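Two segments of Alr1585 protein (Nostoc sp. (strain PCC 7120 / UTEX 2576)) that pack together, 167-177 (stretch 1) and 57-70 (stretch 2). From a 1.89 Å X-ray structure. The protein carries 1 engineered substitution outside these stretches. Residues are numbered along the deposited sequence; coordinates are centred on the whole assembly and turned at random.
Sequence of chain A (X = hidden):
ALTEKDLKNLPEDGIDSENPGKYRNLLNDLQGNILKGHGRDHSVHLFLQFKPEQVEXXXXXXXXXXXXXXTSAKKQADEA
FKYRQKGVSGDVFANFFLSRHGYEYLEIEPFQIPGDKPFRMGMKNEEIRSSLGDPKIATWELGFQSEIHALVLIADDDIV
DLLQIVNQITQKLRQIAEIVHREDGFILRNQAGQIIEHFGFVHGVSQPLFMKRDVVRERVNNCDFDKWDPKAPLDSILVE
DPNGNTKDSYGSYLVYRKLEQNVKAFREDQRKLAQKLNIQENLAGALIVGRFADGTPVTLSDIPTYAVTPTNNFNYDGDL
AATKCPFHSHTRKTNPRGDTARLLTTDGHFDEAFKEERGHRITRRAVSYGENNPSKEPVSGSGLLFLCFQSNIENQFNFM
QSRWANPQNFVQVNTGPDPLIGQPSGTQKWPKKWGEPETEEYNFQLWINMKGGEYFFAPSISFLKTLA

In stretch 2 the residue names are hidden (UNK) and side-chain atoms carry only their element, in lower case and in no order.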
# COMPACT_ATOMS: atom_id res chain seq x y z
N ASN A 167 19.08 -0.82 21.80
CA ASN A 167 18.85 -1.16 23.18
C ASN A 167 19.92 -2.14 23.73
O ASN A 167 20.29 -2.06 24.90
CB ASN A 167 17.45 -1.76 23.41
CG ASN A 167 16.37 -0.73 23.24
OD1 ASN A 167 16.64 0.49 23.34
ND2 ASN A 167 15.17 -1.17 23.00
N GLN A 168 20.41 -3.02 22.87
CA GLN A 168 21.53 -3.86 23.27
C GLN A 168 22.82 -3.05 23.46
O GLN A 168 23.46 -3.17 24.49
CB GLN A 168 21.77 -4.91 22.20
CG GLN A 168 22.83 -5.94 22.57
CD GLN A 168 22.88 -7.07 21.55
OE1 GLN A 168 21.94 -7.29 20.77
NE2 GLN A 168 23.99 -7.78 21.53
N ILE A 169 23.16 -2.23 22.49
CA ILE A 169 24.34 -1.38 22.56
C ILE A 169 24.32 -0.51 23.83
O ILE A 169 25.35 -0.38 24.52
CB ILE A 169 24.48 -0.49 21.30
CG1 ILE A 169 24.87 -1.34 20.10
CG2 ILE A 169 25.43 0.67 21.55
CD1 ILE A 169 24.66 -0.66 18.79
N THR A 170 23.16 0.05 24.17
CA THR A 170 23.09 0.98 25.27
C THR A 170 23.28 0.35 26.67
O THR A 170 23.52 1.09 27.62
CB THR A 170 21.82 1.86 25.24
OG1 THR A 170 20.65 1.03 25.22
CG2 THR A 170 21.83 2.73 24.00
N GLN A 171 23.16 -0.96 26.79
CA GLN A 171 23.32 -1.57 28.10
C GLN A 171 24.70 -1.34 28.67
O GLN A 171 24.80 -0.89 29.81
CB GLN A 171 23.03 -3.07 28.08
CG GLN A 171 21.55 -3.34 27.84
CD GLN A 171 21.05 -4.52 28.63
OE1 GLN A 171 21.24 -4.59 29.85
NE2 GLN A 171 20.36 -5.40 27.96
N LYS A 172 25.74 -1.63 27.89
CA LYS A 172 27.10 -1.42 28.39
C LYS A 172 27.43 0.06 28.34
O LYS A 172 28.16 0.56 29.17
CB LYS A 172 28.12 -2.24 27.62
CG LYS A 172 28.09 -3.70 28.05
CD LYS A 172 29.33 -4.48 27.65
CE LYS A 172 29.31 -5.84 28.32
NZ LYS A 172 30.36 -6.77 27.80
N LEU A 173 26.86 0.75 27.36
CA LEU A 173 27.14 2.18 27.23
C LEU A 173 26.72 2.97 28.47
O LEU A 173 27.43 3.87 28.91
CB LEU A 173 26.47 2.73 25.97
CG LEU A 173 26.58 4.21 25.65
CD1 LEU A 173 28.03 4.68 25.61
CD2 LEU A 173 25.94 4.52 24.32
N ARG A 174 25.55 2.65 29.01
CA ARG A 174 25.01 3.39 30.14
C ARG A 174 25.87 3.25 31.38
O ARG A 174 25.77 4.08 32.28
CB ARG A 174 23.60 2.91 30.49
CG ARG A 174 22.53 3.46 29.59
CD ARG A 174 21.14 2.96 29.99
NE ARG A 174 20.18 3.46 29.01
CZ ARG A 174 19.50 2.73 28.13
NH1 ARG A 174 19.58 1.37 28.10
NH2 ARG A 174 18.70 3.40 27.27
N GLN A 175 26.68 2.20 31.45
CA GLN A 175 27.57 2.02 32.60
C GLN A 175 28.60 3.13 32.66
O GLN A 175 29.02 3.52 33.75
CB GLN A 175 28.29 0.67 32.51
CG GLN A 175 27.36 -0.54 32.56
CD GLN A 175 26.72 -0.71 33.94
OE1 GLN A 175 25.51 -0.58 34.10
NE2 GLN A 175 27.55 -0.97 34.94
N ILE A 176 28.99 3.64 31.49
CA ILE A 176 30.10 4.58 31.40
C ILE A 176 29.74 5.98 30.87
O ILE A 176 30.60 6.85 30.79
CB ILE A 176 31.29 3.96 30.60
CG1 ILE A 176 30.89 3.44 29.21
CG2 ILE A 176 31.83 2.77 31.37
CD1 ILE A 176 30.92 4.50 28.12
N ALA A 177 28.48 6.18 30.49
CA ALA A 177 28.06 7.45 29.88
C ALA A 177 26.62 7.77 30.22
O ALA A 177 25.80 6.85 30.33
CB ALA A 177 28.21 7.40 28.37
N UNK A 57 37.68 2.89 31.46
CA UNK A 57 36.56 2.02 31.00
C UNK A 57 35.78 2.65 29.85
O UNK A 57 35.23 1.94 28.97
c UNK A 57 36.37 0.72 33.13
c UNK A 57 34.97 2.76 32.84
c UNK A 57 35.62 1.58 32.14
N UNK A 58 35.76 3.98 29.77
CA UNK A 58 35.20 4.64 28.60
C UNK A 58 36.00 4.31 27.36
O UNK A 58 35.44 3.97 26.30
c UNK A 58 35.11 6.17 28.77
c UNK A 58 34.01 6.51 29.77
c UNK A 58 34.87 6.89 27.45
N UNK A 59 37.32 4.36 27.48
CA UNK A 59 38.16 4.03 26.35
C UNK A 59 37.97 2.59 25.91
O UNK A 59 37.93 2.34 24.68
c UNK A 59 41.71 7.53 26.85
c UNK A 59 39.94 5.78 26.71
n UNK A 59 43.11 7.82 27.15
c UNK A 59 39.62 4.30 26.66
c UNK A 59 41.40 6.04 26.97
N UNK A 60 37.82 1.68 26.86
CA UNK A 60 37.54 0.29 26.53
C UNK A 60 36.21 0.15 25.78
O UNK A 60 36.10 -0.63 24.82
c UNK A 60 37.55 -0.59 27.77
c UNK A 60 38.91 -0.71 28.47
c UNK A 60 38.81 -1.26 29.90
n UNK A 60 39.91 -1.15 30.63
o UNK A 60 37.78 -1.76 30.33
N UNK A 61 35.20 0.88 26.23
CA UNK A 61 33.89 0.85 25.56
C UNK A 61 33.99 1.37 24.11
O UNK A 61 33.48 0.75 23.17
c UNK A 61 29.59 3.40 22.47
c UNK A 61 32.82 1.62 26.34
n UNK A 61 29.65 0.57 24.84
c UNK A 61 31.06 2.29 24.57
c UNK A 61 31.52 3.47 23.98
c UNK A 61 29.88 1.69 24.09
c UNK A 61 30.77 4.02 22.92
c UNK A 61 29.13 2.24 23.04
c UNK A 61 31.54 1.47 25.63
c UNK A 61 30.66 0.43 25.75
N UNK A 62 34.62 2.52 23.93
CA UNK A 62 34.78 3.09 22.59
C UNK A 62 35.51 2.11 21.68
O UNK A 62 35.13 1.90 20.52
c UNK A 62 35.54 4.44 22.65
c UNK A 62 34.67 5.49 23.35
c UNK A 62 35.89 4.94 21.25
c UNK A 62 35.41 6.77 23.69
N UNK A 63 36.59 1.53 22.21
CA UNK A 63 37.35 0.52 21.47
C UNK A 63 36.44 -0.62 21.01
O UNK A 63 36.50 -1.05 19.84
o UNK A 63 40.10 -2.07 23.79
c UNK A 63 40.39 -1.66 22.64
n UNK A 63 41.59 -1.75 22.17
c UNK A 63 38.50 0.02 22.34
c UNK A 63 39.34 -1.06 21.69
N UNK A 64 35.61 -1.13 21.93
CA UNK A 64 34.74 -2.28 21.59
C UNK A 64 33.72 -1.86 20.55
O UNK A 64 33.43 -2.61 19.64
c UNK A 64 34.02 -2.87 22.81
o UNK A 64 32.98 -1.96 23.21
N UNK A 65 33.20 -0.63 20.68
CA UNK A 65 32.26 -0.12 19.68
C UNK A 65 32.88 0.04 18.30
O UNK A 65 32.27 -0.34 17.29
c UNK A 65 29.29 1.13 19.36
c UNK A 65 31.67 1.22 20.14
c UNK A 65 30.75 2.70 18.37
c UNK A 65 28.24 1.55 18.53
c UNK A 65 30.55 1.69 19.26
c UNK A 65 29.70 3.16 17.57
c UNK A 65 28.44 2.56 17.63
N UNK A 66 34.10 0.52 18.25
CA UNK A 66 34.83 0.60 17.01
C UNK A 66 35.15 -0.76 16.41
O UNK A 66 35.07 -0.92 15.20
c UNK A 66 36.11 1.40 17.21
N UNK A 67 35.48 -1.74 17.26
CA UNK A 67 35.77 -3.08 16.75
C UNK A 67 34.53 -3.75 16.21
O UNK A 67 34.58 -4.48 15.23
n UNK A 67 39.63 -4.16 19.66
c UNK A 67 38.31 -4.17 19.48
o UNK A 67 37.53 -4.62 20.34
c UNK A 67 37.82 -3.56 18.18
c UNK A 67 36.40 -3.96 17.83
N UNK A 68 33.39 -3.56 16.89
CA UNK A 68 32.19 -4.34 16.61
C UNK A 68 31.25 -3.69 15.60
O UNK A 68 30.65 -4.39 14.77
c UNK A 68 31.42 -4.62 17.91
c UNK A 68 30.25 -5.56 17.68
o UNK A 68 32.31 -5.28 18.82
N UNK A 69 31.08 -2.37 15.70
CA UNK A 69 29.99 -1.72 14.97
C UNK A 69 30.37 -0.70 13.91
O UNK A 69 29.65 -0.56 12.93
o UNK A 69 26.03 -4.73 19.02
c UNK A 69 28.26 -2.01 16.79
c UNK A 69 28.60 -2.30 18.11
c UNK A 69 26.42 -3.57 16.98
c UNK A 69 29.06 -1.01 15.98
c UNK A 69 27.86 -3.20 18.86
c UNK A 69 26.77 -3.83 18.29
c UNK A 69 27.16 -2.63 16.25
N UNK A 70 31.42 0.08 14.14
CA UNK A 70 31.65 1.24 13.26
C UNK A 70 31.85 0.75 11.82
O UNK A 70 32.62 -0.18 11.56
c UNK A 70 33.11 3.20 12.71
c UNK A 70 32.81 2.13 13.74
c UNK A 70 32.42 2.80 15.07
c UNK A 70 33.49 3.66 15.69
O HOH W 1 27.81 -1.38 23.88

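Position 57 carries three side-chain carbons, one bearing the other two. The CA-to-CB bond points toward stretch 1, and a methyl touches Ile176; it is Val57. CG2 of Val57 lies 3.5 Å from CG2 of Ile176. Position 58 repeats the pattern, three carbons branched at CB. Its CA-to-CB bond runs sideways, yet a methyl touches Ile176. This is Val58; CG2 of Val58 lies 3.6 Å from O and 3.8 Å from CB of Ile176.

At position 59 four carbons in a row end in a nitrogen; the CA-to-CB bond points away from stretch 1 and nothing there is touched, which identifies Lys59; its NZ is hydrogen-bonded elsewhere in the structure. Position 60 has three carbons, the third carrying one oxygen and one nitrogen, and touches nothing on stretch 1. An amide at that distance from the backbone makes it Gln60.

Position 61 holds a single carbon followed by fused five- and six-membered rings of eight carbons and one nitrogen, touching Ile169, Lys172, Leu173 and Ile176, an indole that can only be Trp61. It buries more area against stretch 1 than any other residue of its helix. CD1 of Leu173 sits over one face of the six-membered ring, 3.6 Å from its centroid and 7° off the normal, a CH-pi contact. CG2 of Ile169 (4.3 Å from CZ2 of Trp61) and CB of Lys172 (4.1 Å from CD1 of Trp61) lie at the ring edge, while CD1 of Ile176 approaches CB of Trp61 at 3.9 Å. The indole nitrogen is satisfied by water: NE1 of Trp61 donates to water 1 at 2.8 Å, and the O of that water donates to O of Ile169 at 2.7 Å.

Position 62 has four carbons, forked at the first with one arm two carbons long, and makes no contact across: Ile62. Position 63 again shows three carbons ending in an oxygen and a nitrogen, out of reach, hence Gln63. One carbon and one oxygen at position 64, touching nothing on stretch 1, give Ser64, whose OG donates to O of Trp61 at 2.8 Å.

Position 65 is a carbon bearing a six-carbon ring with no further atom, touching Ile169: Phe65. Its CE1 is 4.2 Å from CG2 of Ile169. A lone carbon at position 66, without contact across, marks Ala66. Position 67, with three carbons and a terminal oxygen and nitrogen, likewise touches nothing on stretch 1 and is Gln67; position 68, one carbon carrying an oxygen and a carbon, also without contact, is Thr68. OG1 of Thr68 donates to O of Ser64 at 3.0 Å.

At position 69 one carbon, then a six-carbon ring bearing an oxygen, touches Ile169 and, more loosely, Gln168: Tyr69. CD1 of Ile169 lies over its face, 3.9 Å from the ring centroid. Position 70, four carbons forked at the first, is Ile70, out of reach.

The two helices run nearly antiparallel, at 158°, with axes 9.9 Å apart at closest approach. No direct hydrogen bond joins the stretches; aliphatic side chains of Ile169, Leu173 and Ile176 pack against aromatic rings and valines, and one water links the indole to the opposing backbone.

Stretch 2, residues 57-70: VVKQWIQSFAQTYI
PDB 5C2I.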